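Local coordinates for protein predicted zincin-like metalloprotease (Acidothermus cellulolyticus 11B, PDB 3E11) that is of unknown function but is predicted to be a zincin-like metalloprotease and binds calcium, at residues E44-Y49 with R73-A78. Sequence-based numbering, arbitrary orientation. Where two conformers were deposited one is given.
Sequences ELLGLY and RNTICA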
ATOM      1  N   GLU A  44     -13.098  -0.292  -8.402  1.00 18.11           N
ATOM      2  CA  GLU A  44     -12.673   1.058  -8.030  1.00 17.43           C
ATOM      3  C   GLU A  44     -11.414   1.109  -7.121  1.00 15.98           C
ATOM      4  O   GLU A  44     -10.843   2.180  -6.932  1.00 16.12           O
ATOM      5  CB  GLU A  44     -13.824   1.766  -7.304  1.00 17.76           C
ATOM      6  N   LEU A  45     -10.999  -0.012  -6.537  1.00 14.26           N
ATOM      7  CA  LEU A  45      -9.949   0.042  -5.501  1.00 13.08           C
ATOM      8  C   LEU A  45      -8.548   0.081  -6.080  1.00 11.66           C
ATOM      9  O   LEU A  45      -8.245  -0.671  -7.015  1.00 11.18           O
ATOM     10  CB  LEU A  45     -10.014  -1.176  -4.587  1.00 13.03           C
ATOM     11  CG  LEU A  45     -11.288  -1.421  -3.783  1.00 15.09           C
ATOM     12  CD1 LEU A  45     -11.065  -2.632  -2.881  1.00 14.42           C
ATOM     13  CD2 LEU A  45     -11.660  -0.187  -2.982  1.00 16.00           C
ATOM     14  N   LEU A  46      -7.672   0.892  -5.465  1.00 10.10           N
ATOM     15  CA  LEU A  46      -6.224   0.840  -5.720  1.00  9.90           C
ATOM     16  C   LEU A  46      -5.494   0.041  -4.637  1.00  8.97           C
ATOM     17  O   LEU A  46      -4.399  -0.451  -4.850  1.00  9.14           O
ATOM     18  CB  LEU A  46      -5.625   2.237  -5.775  1.00 10.37           C
ATOM     19  CG  LEU A  46      -6.326   3.238  -6.708  1.00 11.11           C
ATOM     20  CD1 LEU A  46      -5.562   4.555  -6.738  1.00 13.00           C
ATOM     21  CD2 LEU A  46      -6.464   2.644  -8.088  1.00 13.12           C
ATOM     22  N   GLY A  47      -6.114  -0.037  -3.467  1.00  8.69           N
ATOM     23  CA  GLY A  47      -5.546  -0.745  -2.354  1.00  9.27           C
ATOM     24  C   GLY A  47      -6.592  -1.132  -1.341  1.00  9.44           C
ATOM     25  O   GLY A  47      -7.749  -0.675  -1.431  1.00  8.24           O
ATOM     26  N   LEU A  48      -6.189  -1.978  -0.385  1.00  9.33           N
ATOM     27  CA  LEU A  48      -7.122  -2.469   0.649  1.00  9.42           C
ATOM     28  C   LEU A  48      -6.342  -2.842   1.904  1.00  9.56           C
ATOM     29  O   LEU A  48      -5.333  -3.522   1.807  1.00  9.90           O
ATOM     30  CB  LEU A  48      -7.881  -3.699   0.129  1.00  9.23           C
ATOM     31  CG  LEU A  48      -8.780  -4.448   1.111  1.00 10.45           C
ATOM     32  CD1 LEU A  48      -9.925  -3.558   1.558  1.00 11.82           C
ATOM     33  CD2 LEU A  48      -9.291  -5.748   0.516  1.00  9.29           C
ATOM     34  N   TYR A  49      -6.782  -2.367   3.068  1.00  9.36           N
ATOM     35  CA  TYR A  49      -6.129  -2.709   4.316  1.00  8.75           C
ATOM     36  C   TYR A  49      -6.797  -3.970   4.829  1.00  8.68           C
ATOM     37  O   TYR A  49      -8.036  -4.042   4.940  1.00  8.24           O
ATOM     38  CB  TYR A  49      -6.233  -1.589   5.364  1.00  8.57           C
ATOM     39  CG  TYR A  49      -5.338  -1.827   6.553  1.00  7.80           C
ATOM     40  CD1 TYR A  49      -5.716  -2.695   7.596  1.00  7.09           C
ATOM     41  CD2 TYR A  49      -4.118  -1.190   6.656  1.00  6.77           C
ATOM     42  CE1 TYR A  49      -4.884  -2.900   8.682  1.00  5.83           C
ATOM     43  CE2 TYR A  49      -3.274  -1.421   7.705  1.00  8.14           C
ATOM     44  CZ  TYR A  49      -3.650  -2.260   8.716  1.00  8.67           C
ATOM     45  OH  TYR A  49      -2.790  -2.433   9.753  1.00  8.64           O
ATOM     46  N   ARG A  73      -2.301  -3.916  -8.970  1.00  8.29           N
ATOM     47  CA  ARG A  73      -1.421  -3.494 -10.048  1.00  9.67           C
ATOM     48  C   ARG A  73      -2.215  -2.931 -11.236  1.00  9.38           C
ATOM     49  O   ARG A  73      -1.864  -1.896 -11.797  1.00  9.32           O
ATOM     50  CB  ARG A  73      -0.560  -4.697 -10.467  1.00 10.14           C
ATOM     51  CG  ARG A  73       0.450  -4.433 -11.554  1.00 13.14           C
ATOM     52  CD  ARG A  73       1.472  -5.569 -11.667  1.00 12.78           C
ATOM     53  NE  ARG A  73       0.795  -6.808 -11.991  1.00 15.78           N
ATOM     54  CZ  ARG A  73       0.773  -7.907 -11.228  1.00 18.03           C
ATOM     55  NH1 ARG A  73       1.440  -7.984 -10.075  1.00 19.81           N
ATOM     56  NH2 ARG A  73       0.082  -8.966 -11.643  1.00 19.21           N
ATOM     57  N   ASN A  74      -3.293  -3.612 -11.624  1.00  8.59           N
ATOM     58  CA  ASN A  74      -4.026  -3.169 -12.825  1.00  9.19           C
ATOM     59  C   ASN A  74      -4.614  -1.761 -12.654  1.00  8.95           C
ATOM     60  O   ASN A  74      -4.500  -0.906 -13.558  1.00 10.05           O
ATOM     61  CB  ASN A  74      -5.116  -4.165 -13.195  1.00  8.82           C
ATOM     62  CG  ASN A  74      -4.566  -5.449 -13.710  1.00  7.40           C
ATOM     63  OD1 ASN A  74      -3.354  -5.591 -13.893  1.00 11.97           O
ATOM     64  ND2 ASN A  74      -5.438  -6.404 -13.957  1.00 11.36           N
ATOM     65  N   THR A  75      -5.241  -1.514 -11.503  1.00  8.47           N
ATOM     66  CA  THR A  75      -6.018  -0.289 -11.312  1.00  8.73           C
ATOM     67  C   THR A  75      -5.061   0.879 -11.109  1.00  8.22           C
ATOM     68  O   THR A  75      -5.324   1.973 -11.584  1.00 10.05           O
ATOM     69  CB  THR A  75      -7.056  -0.401 -10.163  1.00  8.83           C
ATOM     70  OG1 THR A  75      -6.423  -0.945  -9.016  1.00  7.29           O
ATOM     71  CG2 THR A  75      -8.199  -1.297 -10.554  1.00 10.08           C
ATOM     72  N   ILE A  76      -3.930   0.632 -10.450  1.00  7.92           N
ATOM     73  CA  ILE A  76      -2.848   1.618 -10.286  0.50  7.54           C
ATOM     74  C   ILE A  76      -2.252   1.994 -11.635  1.00  7.54           C
ATOM     75  O   ILE A  76      -2.071   3.177 -11.950  1.00  7.71           O
ATOM     76  CB  ILE A  76      -1.699   1.066  -9.373  0.50  7.65           C
ATOM     77  CG1 ILE A  76      -2.139   0.999  -7.895  0.50  6.57           C
ATOM     78  CG2 ILE A  76      -0.419   1.906  -9.510  0.50  7.23           C
ATOM     79  CD1 ILE A  76      -1.954   2.303  -7.086  0.50  5.84           C
ATOM     80  N   CYS A  77      -1.903   0.982 -12.419  1.00  8.10           N
ATOM     81  CA  CYS A  77      -1.206   1.252 -13.692  1.00  8.24           C
ATOM     82  C   CYS A  77      -2.065   2.007 -14.663  1.00  7.10           C
ATOM     83  O   CYS A  77      -1.577   2.856 -15.370  1.00  6.67           O
ATOM     84  CB  CYS A  77      -0.669  -0.016 -14.347  1.00  8.02           C
ATOM     85  SG  CYS A  77       0.786  -0.685 -13.440  1.00 11.62           S
ATOM     86  N   ALA A  78      -3.359   1.726 -14.663  1.00  8.08           N
ATOM     87  CA  ALA A  78      -4.315   2.410 -15.541  1.00  7.28           C
ATOM     88  C   ALA A  78      -4.311   3.918 -15.351  1.00  7.22           C
ATOM     89  O   ALA A  78      -4.687   4.641 -16.260  1.00  7.44           O
ATOM     90  CB  ALA A  78      -5.700   1.889 -15.327  1.00  7.16           C
TER
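In this zincin-like fold the short helix 73-78 follows directly on strand 67-72, the middle strand of the sheet, and meets the chain just where the antiparallel edge strand 47-50 is about to begin; Leu45 and Leu46 on that approach touch Thr75 and Ile76 on the first turn of the helix. The polar link runs from side chain to backbone: Thr75 OG1 donates to Leu45 O at 2.7 Å. The hydroxyl reaches the oxygen within the carbonyl plane, on a lone pair, with a C=O...O angle of 141°. It can do so because chi1 of 48° sets OG1 between the backbone N and the carbonyl carbon of Thr75, while CG2 is turned to the other side of the N and lies 3.6 Å from the same Leu45 O. The hydroxyl also has a weak hydrogen bond to Tyr72 O. Next to this bond, Leu46 slants across Thr75 and lays one methyl, CD2, against it, 3.7 Å from Thr75 CB. Ile76, the next residue of the helix, has two deposited conformers; in the one given, its CD1 comes to 3.9 Å from Leu46 CB. Leu46 and Ile76 both rest on Thr93 of the long helix 83-101, which carries an HExxH sequence of the kind that binds zinc in zincins, with no metal bound to it here, and Ile76 also touches Phe10 of helix 7-19. Backbone hydrogen bonding pairs Leu46 with Tyr72, the last residue of the middle strand. The loop carbonyl of Leu45 thus gains a side-chain donor from the helix start, and this bond and the Leu46-Tyr72 pairing together join the entrance of the edge strand to the exit of its neighbour, with Leu46 packed against Thr75 beside them.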